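Aminoglycoside 6-N-acetyltransferase type Ib11 (Salmonella typhimurium, PDB 2PRB) probably transfers an acetyl group from acetyl-CoA to the 6'-amino group of aminoglycosides such as kanamycin B, conferring antibiotic resistance. Local coordinates at residues Y27-R32 with D105-N110. The protein carries 2 engineered substitutions. Residues are numbered along the deposited sequence; the frame is centred on the assembly and turned at random.
Sequences YEWLNR and DQLLAN. Engineered in segment 105-110: Gln106 (natural residue Leu), Leu107 (natural residue Ser). With COA (coenzyme A), chain B.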
ATOM      1  N   TYR A  27      -1.123  10.557  11.872  1.00 11.19           N
ATOM      2  CA  TYR A  27      -2.413  11.122  12.249  1.00 11.31           C
ATOM      3  C   TYR A  27      -2.703  12.417  11.479  1.00 11.38           C
ATOM      4  O   TYR A  27      -3.792  12.578  10.920  1.00 11.38           O
ATOM      5  CB  TYR A  27      -2.470  11.332  13.769  1.00 11.36           C
ATOM      6  CG  TYR A  27      -3.456  12.378  14.239  1.00 11.11           C
ATOM      7  CD1 TYR A  27      -4.829  12.189  14.089  1.00 10.81           C
ATOM      8  CD2 TYR A  27      -3.011  13.552  14.848  1.00 10.92           C
ATOM      9  CE1 TYR A  27      -5.738  13.150  14.523  1.00 11.35           C
ATOM     10  CE2 TYR A  27      -3.914  14.520  15.288  1.00 10.61           C
ATOM     11  CZ  TYR A  27      -5.272  14.310  15.124  1.00 11.36           C
ATOM     12  OH  TYR A  27      -6.167  15.256  15.560  1.00 11.61           O
ATOM     13  N   GLU A  28      -1.727  13.323  11.429  1.00 11.48           N
ATOM     14  CA  GLU A  28      -1.892  14.564  10.670  1.00 11.67           C
ATOM     15  C   GLU A  28      -2.154  14.287   9.188  1.00 11.39           C
ATOM     16  O   GLU A  28      -3.059  14.877   8.588  1.00 11.30           O
ATOM     17  CB  GLU A  28      -0.676  15.477  10.826  1.00 12.07           C
ATOM     18  CG  GLU A  28      -0.891  16.862  10.222  1.00 13.09           C
ATOM     19  CD  GLU A  28       0.388  17.659  10.053  1.00 15.40           C
ATOM     20  OE1 GLU A  28       1.434  17.266  10.619  1.00 16.95           O
ATOM     21  OE2 GLU A  28       0.339  18.688   9.350  1.00 16.72           O
ATOM     22  N   TRP A  29      -1.364  13.386   8.609  1.00 11.31           N
ATOM     23  CA  TRP A  29      -1.496  13.028   7.196  1.00 11.29           C
ATOM     24  C   TRP A  29      -2.882  12.478   6.868  1.00 11.29           C
ATOM     25  O   TRP A  29      -3.487  12.856   5.861  1.00 11.05           O
ATOM     26  CB  TRP A  29      -0.446  11.986   6.803  1.00 11.35           C
ATOM     27  CG  TRP A  29       0.981  12.452   6.828  1.00 11.57           C
ATOM     28  CD1 TRP A  29       1.444  13.729   7.024  1.00 11.53           C
ATOM     29  CD2 TRP A  29       2.135  11.638   6.606  1.00 11.77           C
ATOM     30  NE1 TRP A  29       2.818  13.748   6.958  1.00 11.68           N
ATOM     31  CE2 TRP A  29       3.268  12.478   6.700  1.00 11.42           C
ATOM     32  CE3 TRP A  29       2.324  10.272   6.344  1.00 11.78           C
ATOM     33  CZ2 TRP A  29       4.575  11.997   6.535  1.00 11.88           C
ATOM     34  CZ3 TRP A  29       3.624   9.795   6.182  1.00 11.83           C
ATOM     35  CH2 TRP A  29       4.731  10.658   6.279  1.00 11.58           C
ATOM     36  N   LEU A  30      -3.381  11.592   7.727  1.00 11.16           N
ATOM     37  CA  LEU A  30      -4.655  10.913   7.496  1.00 11.30           C
ATOM     38  C   LEU A  30      -5.876  11.835   7.595  1.00 11.56           C
ATOM     39  O   LEU A  30      -6.994  11.424   7.281  1.00 11.93           O
ATOM     40  CB  LEU A  30      -4.807   9.707   8.432  1.00 11.19           C
ATOM     41  CG  LEU A  30      -3.859   8.524   8.208  1.00 10.86           C
ATOM     42  CD1 LEU A  30      -4.085   7.469   9.276  1.00 10.88           C
ATOM     43  CD2 LEU A  30      -4.014   7.922   6.808  1.00 11.13           C
ATOM     44  N   ASN A  31      -5.651  13.074   8.027  1.00 11.81           N
ATOM     45  CA  ASN A  31      -6.709  14.079   8.096  1.00 12.08           C
ATOM     46  C   ASN A  31      -6.575  15.183   7.043  1.00 12.45           C
ATOM     47  O   ASN A  31      -7.343  16.152   7.043  1.00 12.64           O
ATOM     48  CB  ASN A  31      -6.802  14.664   9.508  1.00 12.14           C
ATOM     49  CG  ASN A  31      -7.428  13.702  10.491  1.00 11.97           C
ATOM     50  OD1 ASN A  31      -6.731  13.021  11.245  1.00 12.61           O
ATOM     51  ND2 ASN A  31      -8.753  13.621  10.474  1.00 10.92           N
ATOM     52  N   ARG A  32      -5.608  15.027   6.142  1.00 12.67           N
ATOM     53  CA  ARG A  32      -5.458  15.942   5.010  1.00 12.99           C
ATOM     54  C   ARG A  32      -6.477  15.586   3.931  1.00 13.12           C
ATOM     55  O   ARG A  32      -6.692  14.408   3.638  1.00 12.83           O
ATOM     56  CB  ARG A  32      -4.027  15.915   4.462  1.00 12.90           C
ATOM     57  CG  ARG A  32      -3.005  16.462   5.455  1.00 12.89           C
ATOM     58  CD  ARG A  32      -1.588  16.514   4.904  1.00 13.33           C
ATOM     59  NE  ARG A  32      -0.687  17.136   5.878  1.00 14.59           N
ATOM     60  CZ  ARG A  32       0.640  17.166   5.786  1.00 15.12           C
ATOM     61  NH1 ARG A  32       1.266  16.601   4.761  1.00 15.72           N
ATOM     62  NH2 ARG A  32       1.348  17.764   6.737  1.00 15.22           N
ATOM     63  N   ASP A 105      -0.788  -1.039  -0.108  1.00  9.98           N
ATOM     64  CA  ASP A 105      -1.548   0.204  -0.078  1.00 10.75           C
ATOM     65  C   ASP A 105      -0.565   1.321   0.228  1.00 10.56           C
ATOM     66  O   ASP A 105       0.441   1.092   0.902  1.00 10.23           O
ATOM     67  CB  ASP A 105      -2.627   0.154   1.005  1.00 11.52           C
ATOM     68  CG  ASP A 105      -3.807  -0.712   0.618  1.00 14.14           C
ATOM     69  OD1 ASP A 105      -4.528  -0.355  -0.340  1.00 18.02           O
ATOM     70  OD2 ASP A 105      -4.026  -1.743   1.284  1.00 17.51           O
ATOM     71  N   GLN A 106      -0.835   2.527  -0.269  1.00 10.46           N
ATOM     72  CA  GLN A 106       0.082   3.644  -0.036  1.00 10.65           C
ATOM     73  C   GLN A 106      -0.557   5.008  -0.257  1.00 10.34           C
ATOM     74  O   GLN A 106      -1.598   5.123  -0.907  1.00  9.90           O
ATOM     75  CB  GLN A 106       1.365   3.505  -0.880  1.00 10.84           C
ATOM     76  CG  GLN A 106       1.210   3.777  -2.380  1.00 13.09           C
ATOM     77  CD  GLN A 106       0.254   2.822  -3.060  1.00 15.27           C
ATOM     78  OE1 GLN A 106      -0.717   3.248  -3.690  1.00 18.28           O
ATOM     79  NE2 GLN A 106       0.508   1.523  -2.925  1.00 15.77           N
ATOM     80  N   LEU A 107       0.088   6.033   0.292  1.00 10.16           N
ATOM     81  CA  LEU A 107      -0.361   7.412   0.158  1.00 10.27           C
ATOM     82  C   LEU A 107       0.841   8.353   0.158  1.00 10.67           C
ATOM     83  O   LEU A 107       1.867   8.060   0.777  1.00 10.39           O
ATOM     84  CB  LEU A 107      -1.321   7.774   1.303  1.00 10.10           C
ATOM     85  CG  LEU A 107      -0.800   7.782   2.749  1.00 10.00           C
ATOM     86  CD1 LEU A 107      -0.212   9.146   3.131  1.00  9.48           C
ATOM     87  CD2 LEU A 107      -1.912   7.400   3.711  1.00  9.87           C
ATOM     88  N   LEU A 108       0.711   9.474  -0.541  1.00 11.19           N
ATOM     89  CA  LEU A 108       1.699  10.546  -0.452  1.00 11.93           C
ATOM     90  C   LEU A 108       1.177  11.625   0.488  1.00 12.30           C
ATOM     91  O   LEU A 108       0.025  12.044   0.381  1.00 12.23           O
ATOM     92  CB  LEU A 108       2.011  11.128  -1.836  1.00 12.09           C
ATOM     93  CG  LEU A 108       2.745  10.235  -2.846  1.00 12.36           C
ATOM     94  CD1 LEU A 108       2.778  10.887  -4.225  1.00 13.02           C
ATOM     95  CD2 LEU A 108       4.159   9.903  -2.379  1.00 12.81           C
ATOM     96  N   ALA A 109       2.034  12.065   1.407  1.00 12.82           N
ATOM     97  CA  ALA A 109       1.658  12.996   2.477  1.00 13.55           C
ATOM     98  C   ALA A 109       1.298  14.408   2.004  1.00 14.19           C
ATOM     99  O   ALA A 109       0.382  15.033   2.543  1.00 14.08           O
ATOM    100  CB  ALA A 109       2.769  13.066   3.505  1.00 13.30           C
ATOM    101  N   ASN A 110       2.025  14.899   1.003  1.00 15.12           N
ATOM    102  CA  ASN A 110       1.927  16.297   0.580  1.00 16.08           C
ATOM    103  C   ASN A 110       1.162  16.481  -0.729  1.00 16.68           C
ATOM    104  O   ASN A 110       1.556  15.950  -1.769  1.00 16.74           O
ATOM    105  CB  ASN A 110       3.329  16.916   0.476  1.00 16.15           C
ATOM    106  CG  ASN A 110       4.107  16.830   1.784  1.00 16.64           C
ATOM    107  OD1 ASN A 110       3.634  17.272   2.832  1.00 17.62           O
ATOM    108  ND2 ASN A 110       5.311  16.266   1.724  1.00 17.42           N
TER
HETATM  109  N1A COA B 501      -7.854   9.526 -14.816  1.00 32.94           N
HETATM  110  C2A COA B 501      -6.848   8.857 -15.490  1.00 32.91           C
HETATM  111  N3A COA B 501      -5.525   9.089 -15.155  1.00 32.84           N
HETATM  112  C4A COA B 501      -5.208   9.972 -14.169  1.00 32.47           C
HETATM  113  C5A COA B 501      -6.206  10.652 -13.479  1.00 32.78           C
HETATM  114  C6A COA B 501      -7.541  10.425 -13.810  1.00 32.90           C
HETATM  115  N6A COA B 501      -8.515  10.949 -13.070  1.00 33.50           N
HETATM  116  N7A COA B 501      -5.607  11.451 -12.567  1.00 32.70           N
HETATM  117  C8A COA B 501      -4.266  11.292 -12.662  1.00 32.44           C
HETATM  118  N9A COA B 501      -4.004  10.380 -13.652  1.00 32.12           N
HETATM  119  C1B COA B 501      -2.709   9.757 -13.991  1.00 31.26           C
HETATM  120  C2B COA B 501      -1.621  10.760 -14.341  1.00 31.19           C
HETATM  121  O2B COA B 501      -1.736  11.182 -15.679  1.00 31.39           O
HETATM  122  C3B COA B 501      -0.357   9.958 -14.088  1.00 30.88           C
HETATM  123  O3B COA B 501      -0.007   9.203 -15.226  1.00 31.92           O
HETATM  124  P3B COA B 501       1.000   9.718 -16.373  1.00 33.33           P
HETATM  125  O7A COA B 501       2.409   9.695 -15.834  1.00 32.99           O
HETATM  126  O8A COA B 501       0.645  11.122 -16.804  1.00 33.33           O
HETATM  127  O9A COA B 501       0.890   8.787 -17.558  1.00 32.96           O
HETATM  128  C4B COA B 501      -0.767   8.965 -13.006  1.00 29.64           C
HETATM  129  O4B COA B 501      -2.183   8.994 -12.925  1.00 30.27           O
HETATM  130  C5B COA B 501      -0.169   9.298 -11.647  1.00 27.74           C
HETATM  131  O5B COA B 501       1.154   8.817 -11.553  1.00 24.97           O
HETATM  132  P1A COA B 501       2.063   9.317 -10.322  1.00 23.34           P
HETATM  133  O1A COA B 501       2.441  10.765 -10.518  1.00 23.75           O
HETATM  134  O2A COA B 501       3.282   8.444 -10.131  1.00 23.71           O
HETATM  135  O3A COA B 501       1.040   9.144  -9.091  1.00 21.95           O
HETATM  136  P2A COA B 501       1.220   9.888  -7.679  1.00 21.03           P
HETATM  137  O4A COA B 501       2.633  10.394  -7.532  1.00 20.30           O
HETATM  138  O5A COA B 501       0.205  10.994  -7.511  1.00 20.90           O
HETATM  139  O6A COA B 501       0.947   8.699  -6.628  1.00 19.49           O
HETATM  140  CBP COA B 501      -0.933   7.896  -5.318  1.00 16.97           C
HETATM  141  CCP COA B 501      -0.243   7.932  -6.685  1.00 17.35           C
HETATM  142  CDP COA B 501      -2.189   7.034  -5.448  1.00 16.38           C
HETATM  143  CEP COA B 501       0.019   7.234  -4.319  1.00 16.50           C
HETATM  144  CAP COA B 501      -1.275   9.330  -4.877  1.00 16.81           C
HETATM  145  OAP COA B 501      -1.955  10.048  -5.889  1.00 17.12           O
HETATM  146  C9P COA B 501      -2.019   9.409  -3.567  1.00 17.13           C
HETATM  147  O9P COA B 501      -1.304   9.324  -2.361  1.00 16.38           O
HETATM  148  N8P COA B 501      -3.344   9.563  -3.614  1.00 17.98           N
HETATM  149  C7P COA B 501      -4.156   9.808  -2.430  1.00 18.65           C
HETATM  150  C6P COA B 501      -4.377   8.560  -1.573  1.00 19.51           C
HETATM  151  C5P COA B 501      -4.729   7.350  -2.415  1.00 20.76           C
HETATM  152  O5P COA B 501      -5.511   7.445  -3.375  1.00 19.47           O
HETATM  153  N4P COA B 501      -4.158   6.198  -2.060  1.00 21.80           N
HETATM  154  C3P COA B 501      -4.286   4.994  -2.862  1.00 24.01           C
HETATM  155  C2P COA B 501      -5.576   4.238  -2.572  1.00 25.91           C
HETATM  156  S1P COA B 501      -5.683   2.690  -3.507  1.00 29.51           S
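Trp29 and Ala109 bring the backbones closest, their CA atoms 5.7 Å apart, where a type I beta turn runs from Trp29 to Arg32 and the chain leaves strand 101-108. The methyl of Ala109 sits over one face of the Trp29 indole in a CH-pi contact, CB lying 3.4 Å from the centroid of the five-membered ring. Leu107, an engineered residue, packs on the turn: its CD2 meets CD2 of Leu30 at 3.8 Å, the two side chains crossing at about a right angle. Arg32, extended from CG to NE, reaches across to segment 105-110, and its NH1 donates to Ala109 O at 2.9 Å, reaching the oxygen from above the carbonyl plane. A weaker, bent bond (128°) runs from NH1 to Asn110 OD1, while Gln113 holds the amide nitrogen of Asn110. The salt bridge from Arg32 NH2 to Glu28 OE2, 2.9 Å, and the bond to Ala109 O both lie near the guanidinium plane and together set its rotation, with Trp29 CD1 against one face. On strand 101-108, Leu108 N donates to coenzyme A O9P at 2.7 Å, and the backbone O of engineered Gln106 weakly accepts from N4P. Such pairing of a central strand with the pantetheine arm is characteristic of the GNAT fold.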